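Local coordinates for protein pyruvate formate-lyase 2 (Archaeoglobus fulgidus, PDB 2F3O) that belongs to the glycyl radical enzymes and is probably a lyase, though its substrate and exact reaction are not known, at residues A[277-282]-A[350-355]; A[299-304]-A[355-360]. One frame throughout, in Å; residues are numbered along the deposited sequence.

Contact 1 (A[277-282]-A[350-355])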
loop_
_atom_site.group_PDB
_atom_site.type_symbol
_atom_site.label_atom_id
_atom_site.label_comp_id
_atom_site.label_asym_id
_atom_site.label_seq_id
_atom_site.Cartn_x
_atom_site.Cartn_y
_atom_site.Cartn_z
ATOM N N ARG A 277 25.689 0.713 22.167
ATOM C CA ARG A 277 26.565 1.803 22.587
ATOM C C ARG A 277 26.368 2.180 24.046
ATOM O O ARG A 277 25.908 3.278 24.365
ATOM C CB ARG A 277 26.381 3.013 21.699
ATOM C CG ARG A 277 26.698 2.731 20.268
ATOM C CD ARG A 277 26.581 3.987 19.459
ATOM N NE ARG A 277 27.788 4.783 19.575
ATOM C CZ ARG A 277 27.959 5.906 18.908
ATOM N NH1 ARG A 277 26.992 6.310 18.111
ATOM N NH2 ARG A 277 29.083 6.608 19.020
ATOM N N ILE A 278 26.784 1.253 24.902
ATOM C CA ILE A 278 26.631 1.303 26.342
ATOM C C ILE A 278 27.309 2.503 26.998
ATOM O O ILE A 278 26.821 3.010 28.000
ATOM C CB ILE A 278 27.113 -0.030 26.950
ATOM C CG1 ILE A 278 26.571 -0.245 28.355
ATOM C CG2 ILE A 278 28.622 -0.138 26.900
ATOM C CD1 ILE A 278 26.680 -1.677 28.828
ATOM N N ASP A 279 28.399 2.993 26.409
ATOM C CA ASP A 279 29.087 4.157 26.959
ATOM C C ASP A 279 28.330 5.449 26.670
ATOM O O ASP A 279 28.435 6.426 27.416
ATOM C CB ASP A 279 30.537 4.242 26.469
ATOM C CG ASP A 279 30.643 4.447 24.978
ATOM O OD1 ASP A 279 29.909 3.796 24.210
ATOM O OD2 ASP A 279 31.493 5.254 24.565
ATOM N N GLN A 280 27.547 5.437 25.600
ATOM C CA GLN A 280 26.798 6.608 25.210
ATOM C C GLN A 280 25.544 6.800 26.067
ATOM O O GLN A 280 25.181 7.926 26.423
ATOM C CB GLN A 280 26.429 6.494 23.737
ATOM C CG GLN A 280 27.611 6.294 22.870
ATOM C CD GLN A 280 28.594 7.442 22.974
ATOM O OE1 GLN A 280 28.216 8.615 22.898
ATOM N NE2 GLN A 280 29.871 7.109 23.135
ATOM N N TYR A 281 24.893 5.691 26.402
ATOM C CA TYR A 281 23.581 5.753 27.016
ATOM C C TYR A 281 23.571 5.585 28.549
ATOM O O TYR A 281 22.550 5.847 29.205
ATOM C CB TYR A 281 22.591 4.809 26.307
ATOM C CG TYR A 281 22.830 3.320 26.451
ATOM C CD1 TYR A 281 22.788 2.691 27.692
ATOM C CD2 TYR A 281 23.012 2.526 25.339
ATOM C CE1 TYR A 281 22.976 1.332 27.824
ATOM C CE2 TYR A 281 23.190 1.153 25.462
ATOM C CZ TYR A 281 23.174 0.569 26.714
ATOM O OH TYR A 281 23.353 -0.781 26.866
ATOM N N LEU A 282 24.688 5.127 29.109
ATOM C CA LEU A 282 24.847 5.104 30.554
ATOM C C LEU A 282 25.444 6.419 31.065
ATOM O O LEU A 282 25.383 6.715 32.261
ATOM C CB LEU A 282 25.730 3.946 30.960
ATOM C CG LEU A 282 25.063 2.764 31.630
ATOM C CD1 LEU A 282 23.626 2.650 31.253
ATOM C CD2 LEU A 282 25.816 1.521 31.277
ATOM N N GLU A 350 33.880 10.160 29.532
ATOM C CA GLU A 350 34.696 9.587 30.601
ATOM C C GLU A 350 34.329 8.127 30.854
ATOM O O GLU A 350 35.126 7.344 31.389
ATOM C CB GLU A 350 34.529 10.391 31.890
ATOM C CG GLU A 350 35.731 10.295 32.848
ATOM C CD GLU A 350 35.336 10.329 34.337
ATOM O OE1 GLU A 350 34.451 11.140 34.729
ATOM O OE2 GLU A 350 35.935 9.536 35.109
ATOM N N LEU A 351 33.122 7.756 30.447
ATOM C CA LEU A 351 32.651 6.412 30.663
ATOM C C LEU A 351 33.239 5.472 29.624
ATOM O O LEU A 351 33.312 4.267 29.853
ATOM C CB LEU A 351 31.135 6.402 30.626
ATOM C CG LEU A 351 30.393 5.269 31.305
ATOM C CD1 LEU A 351 30.913 4.997 32.707
ATOM C CD2 LEU A 351 28.959 5.666 31.338
ATOM N N THR A 352 33.662 6.027 28.490
ATOM C CA THR A 352 34.334 5.241 27.457
ATOM C C THR A 352 35.643 4.712 28.015
ATOM O O THR A 352 35.924 3.514 27.918
ATOM C CB THR A 352 34.653 6.070 26.203
ATOM O OG1 THR A 352 33.480 6.757 25.768
ATOM C CG2 THR A 352 35.170 5.194 25.101
ATOM N N TYR A 353 36.412 5.615 28.628
ATOM C CA TYR A 353 37.710 5.291 29.225
ATOM C C TYR A 353 37.584 4.245 30.324
ATOM O O TYR A 353 38.363 3.289 30.382
ATOM C CB TYR A 353 38.345 6.550 29.808
ATOM C CG TYR A 353 38.896 7.507 28.784
ATOM C CD1 TYR A 353 38.175 8.629 28.397
ATOM C CD2 TYR A 353 40.150 7.302 28.219
ATOM C CE1 TYR A 353 38.684 9.522 27.460
ATOM C CE2 TYR A 353 40.668 8.182 27.279
ATOM C CZ TYR A 353 39.933 9.290 26.899
ATOM O OH TYR A 353 40.449 10.170 25.960
ATOM N N LEU A 354 36.590 4.451 31.186
ATOM C CA LEU A 354 36.266 3.532 32.265
ATOM C C LEU A 354 36.065 2.136 31.745
ATOM O O LEU A 354 36.630 1.192 32.266
ATOM C CB LEU A 354 34.986 3.959 32.972
ATOM C CG LEU A 354 35.171 4.608 34.327
ATOM C CD1 LEU A 354 33.886 4.434 35.122
ATOM C CD2 LEU A 354 36.363 3.979 35.045
ATOM N N MET A 355 35.279 2.022 30.687
ATOM C CA MET A 355 34.962 0.732 30.136
ATOM C C MET A 355 36.165 0.014 29.540
ATOM O O MET A 355 36.223 -1.207 29.568
ATOM C CB MET A 355 33.806 0.854 29.159
ATOM C CG MET A 355 32.506 0.968 29.892
ATOM S SD MET A 355 31.224 1.628 28.858
ATOM C CE MET A 355 29.854 1.723 29.996
#
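OD2 of Asp279 and OG1 of Thr352 lie 2.8 Å apart, a probable hydrogen bond and the shortest polar approach between 277-282 and 350-355. The hydroxyl is also hydrogen-bonded to the backbone N of Asn349, the residue just before helix 350-362, while OD2 draws further bonds from the backbone N of Gly338 and, weakly, from NE2 of Gln280, whose stronger partner is the carbonyl of Ala347. With chi1 at 64°, CG of Asp279 stands between its own backbone N and carbonyl carbon, and the carboxylate slants across the threonine side chain. On the apolar side, Met355 reaches out with its chain extended beyond CG. Its SD lies 3.6 Å from CB of Asp279. CG2 of Ile278 meets both that SD, at 3.7 Å, and the methyl CE. CD2 of Leu351 rests against Leu282, 3.7 Å from its CB. An alanine in place of Met355 would probably open a gap, leaving CG2 of Ile278 without the sulfur and methyl, and CB of Asp279 without the sulfur. The contact packs a short helix on the start of helix 350-362, beside Ile337 of strand 334-338, and Asn345 of the second subunit hydrogen-bonds the O of Gln280. A carboxylate buried here is probably stabilised by the several donors around OD2, with the thioether and leucine packing alongside.

Contact 2 (A[299-304]-A[355-360]); sequences LAFDIL and MLEVTD
Phe301 reaches over to Val358 and Glu357 where two helices pack at a crossing angle of -60°, their local axes 9.9 Å apart at closest approach. This is plain helix-helix packing within the pyruvate formate-lyase-like part of the chain, between helix 297-310 and helix 350-362. CG of Phe301 is anti to its backbone N, which starts the ring on its way to the other helix. CB of Val358 then sits over one ring face, 4.3 Å from the centroid and 27° off the normal, a CH-pi contact. At the ring edge, close to its plane, CB of Glu357 comes to 3.7 Å from CE1. The glutamate side chain runs at about a right angle to the phenylalanine, and its carboxylate plane is turned 45° from the ring; OE1 forms a salt bridge with Arg384 on helix 379-390. One turn on from Phe301, Leu304 crosses Met355 at about a right angle, CD2 lying 3.8 Å from the methyl CE. CB of Thr359 points away from 299-304, yet its OG1 is hydrogen-bonded to NE1 of Trp308, further along helix 297-310. The same OG1 hydrogen-bonds back to the carbonyl O of Met355 at 2.8 Å, and that oxygen also accepts the backbone N of Thr359.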
loop_
_atom_site.group_PDB
_atom_site.type_symbol
_atom_site.label_atom_id
_atom_site.label_comp_id
_atom_site.label_asym_id
_atom_site.label_seq_id
_atom_site.Cartn_x
_atom_site.Cartn_y
_atom_site.Cartn_z
ATOM N N LEU A 299 33.327 2.922 42.821
ATOM C CA LEU A 299 32.059 2.200 42.887
ATOM C C LEU A 299 31.514 1.966 41.474
ATOM O O LEU A 299 31.115 0.847 41.131
ATOM C CB LEU A 299 31.041 2.982 43.714
ATOM C CG LEU A 299 29.628 2.397 43.749
ATOM C CD1 LEU A 299 29.636 1.069 44.470
ATOM C CD2 LEU A 299 28.672 3.350 44.416
ATOM N N ALA A 300 31.526 3.028 40.661
ATOM C CA ALA A 300 31.137 2.965 39.246
ATOM C C ALA A 300 31.912 1.917 38.475
ATOM O O ALA A 300 31.334 1.198 37.669
ATOM C CB ALA A 300 31.331 4.299 38.595
ATOM N N PHE A 301 33.214 1.844 38.741
ATOM C CA PHE A 301 34.083 0.801 38.211
ATOM C C PHE A 301 33.608 -0.597 38.596
ATOM O O PHE A 301 33.573 -1.485 37.751
ATOM C CB PHE A 301 35.507 1.003 38.720
ATOM C CG PHE A 301 36.550 0.239 37.953
ATOM C CD1 PHE A 301 37.074 0.750 36.791
ATOM C CD2 PHE A 301 37.034 -0.970 38.413
ATOM C CE1 PHE A 301 38.047 0.055 36.094
ATOM C CE2 PHE A 301 38.007 -1.660 37.714
ATOM C CZ PHE A 301 38.510 -1.153 36.564
ATOM N N ASP A 302 33.244 -0.779 39.864
ATOM C CA ASP A 302 32.859 -2.092 40.391
ATOM C C ASP A 302 31.539 -2.546 39.797
ATOM O O ASP A 302 31.354 -3.735 39.518
ATOM C CB ASP A 302 32.729 -2.056 41.924
ATOM C CG ASP A 302 34.015 -2.472 42.660
ATOM O OD1 ASP A 302 34.913 -3.098 42.035
ATOM O OD2 ASP A 302 34.100 -2.179 43.884
ATOM N N ILE A 303 30.632 -1.587 39.622
ATOM C CA ILE A 303 29.338 -1.810 38.975
ATOM C C ILE A 303 29.505 -2.349 37.537
ATOM O O ILE A 303 28.919 -3.374 37.165
ATOM C CB ILE A 303 28.515 -0.500 38.984
ATOM C CG1 ILE A 303 27.970 -0.201 40.384
ATOM C CG2 ILE A 303 27.371 -0.567 38.048
ATOM C CD1 ILE A 303 27.387 1.191 40.518
ATOM N N LEU A 304 30.360 -1.690 36.760
ATOM C CA LEU A 304 30.637 -2.110 35.394
ATOM C C LEU A 304 31.370 -3.426 35.370
ATOM O O LEU A 304 31.092 -4.267 34.519
ATOM C CB LEU A 304 31.451 -1.051 34.670
ATOM C CG LEU A 304 30.683 0.254 34.507
ATOM C CD1 LEU A 304 31.632 1.385 34.194
ATOM C CD2 LEU A 304 29.592 0.114 33.448
ATOM N N MET A 355 35.279 2.022 30.687
ATOM C CA MET A 355 34.962 0.732 30.136
ATOM C C MET A 355 36.165 0.014 29.540
ATOM O O MET A 355 36.223 -1.207 29.568
ATOM C CB MET A 355 33.806 0.854 29.159
ATOM C CG MET A 355 32.506 0.968 29.892
ATOM S SD MET A 355 31.224 1.628 28.858
ATOM C CE MET A 355 29.854 1.723 29.996
ATOM N N LEU A 356 37.131 0.783 29.046
ATOM C CA LEU A 356 38.372 0.236 28.523
ATOM C C LEU A 356 39.189 -0.331 29.679
ATOM O O LEU A 356 39.775 -1.412 29.562
ATOM C CB LEU A 356 39.171 1.335 27.821
ATOM C CG LEU A 356 40.037 1.104 26.578
ATOM C CD1 LEU A 356 41.129 2.153 26.577
ATOM C CD2 LEU A 356 40.652 -0.290 26.451
ATOM N N GLU A 357 39.211 0.407 30.789
ATOM C CA GLU A 357 39.952 0.013 31.993
ATOM C C GLU A 357 39.476 -1.282 32.609
ATOM O O GLU A 357 40.291 -2.141 32.910
ATOM C CB GLU A 357 39.854 1.087 33.057
ATOM C CG GLU A 357 40.962 2.084 33.077
ATOM C CD GLU A 357 41.039 2.749 34.435
ATOM O OE1 GLU A 357 40.732 3.962 34.515
ATOM O OE2 GLU A 357 41.363 2.039 35.427
ATOM N N VAL A 358 38.164 -1.410 32.806
ATOM C CA VAL A 358 37.584 -2.639 33.341
ATOM C C VAL A 358 37.829 -3.802 32.381
ATOM O O VAL A 358 38.134 -4.913 32.815
ATOM C CB VAL A 358 36.088 -2.475 33.754
ATOM C CG1 VAL A 358 35.380 -1.635 32.803
ATOM C CG2 VAL A 358 35.367 -3.790 33.831
ATOM N N THR A 359 37.785 -3.529 31.082
ATOM C CA THR A 359 38.121 -4.540 30.091
ATOM C C THR A 359 39.570 -4.996 30.232
ATOM O O THR A 359 39.847 -6.196 30.210
ATOM C CB THR A 359 37.871 -4.035 28.654
ATOM O OG1 THR A 359 36.479 -3.748 28.486
ATOM C CG2 THR A 359 38.295 -5.085 27.643
ATOM N N ASP A 360 40.470 -4.031 30.419
ATOM C CA ASP A 360 41.908 -4.296 30.501
ATOM C C ASP A 360 42.257 -5.119 31.741
ATOM O O ASP A 360 43.107 -6.027 31.686
ATOM C CB ASP A 360 42.699 -2.975 30.516
ATOM C CG ASP A 360 44.176 -3.152 30.100
ATOM O OD1 ASP A 360 44.572 -4.284 29.698
ATOM O OD2 ASP A 360 44.936 -2.144 30.155
#

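In the fold
Helix 350-362 takes part in both contacts, its first half against the short helix 278-281 in contact 1 and its second half against helix 297-310 in contact 2. Met355 is common to the two, and Leu351 and Leu354 of the earlier turns also pack on Leu304, so one apolar layer runs through both. All the touching residues of contact 1 are buried, next to strand 334-338 and close to a second subunit, and it combines a polar network with packing. Contact 2 is also largely buried but reaches the surface at Glu357; it is mainly apolar and aromatic packing, without a hydrogen bond between its segments. The centres of contact 1 and contact 2 lie about 10 Å apart.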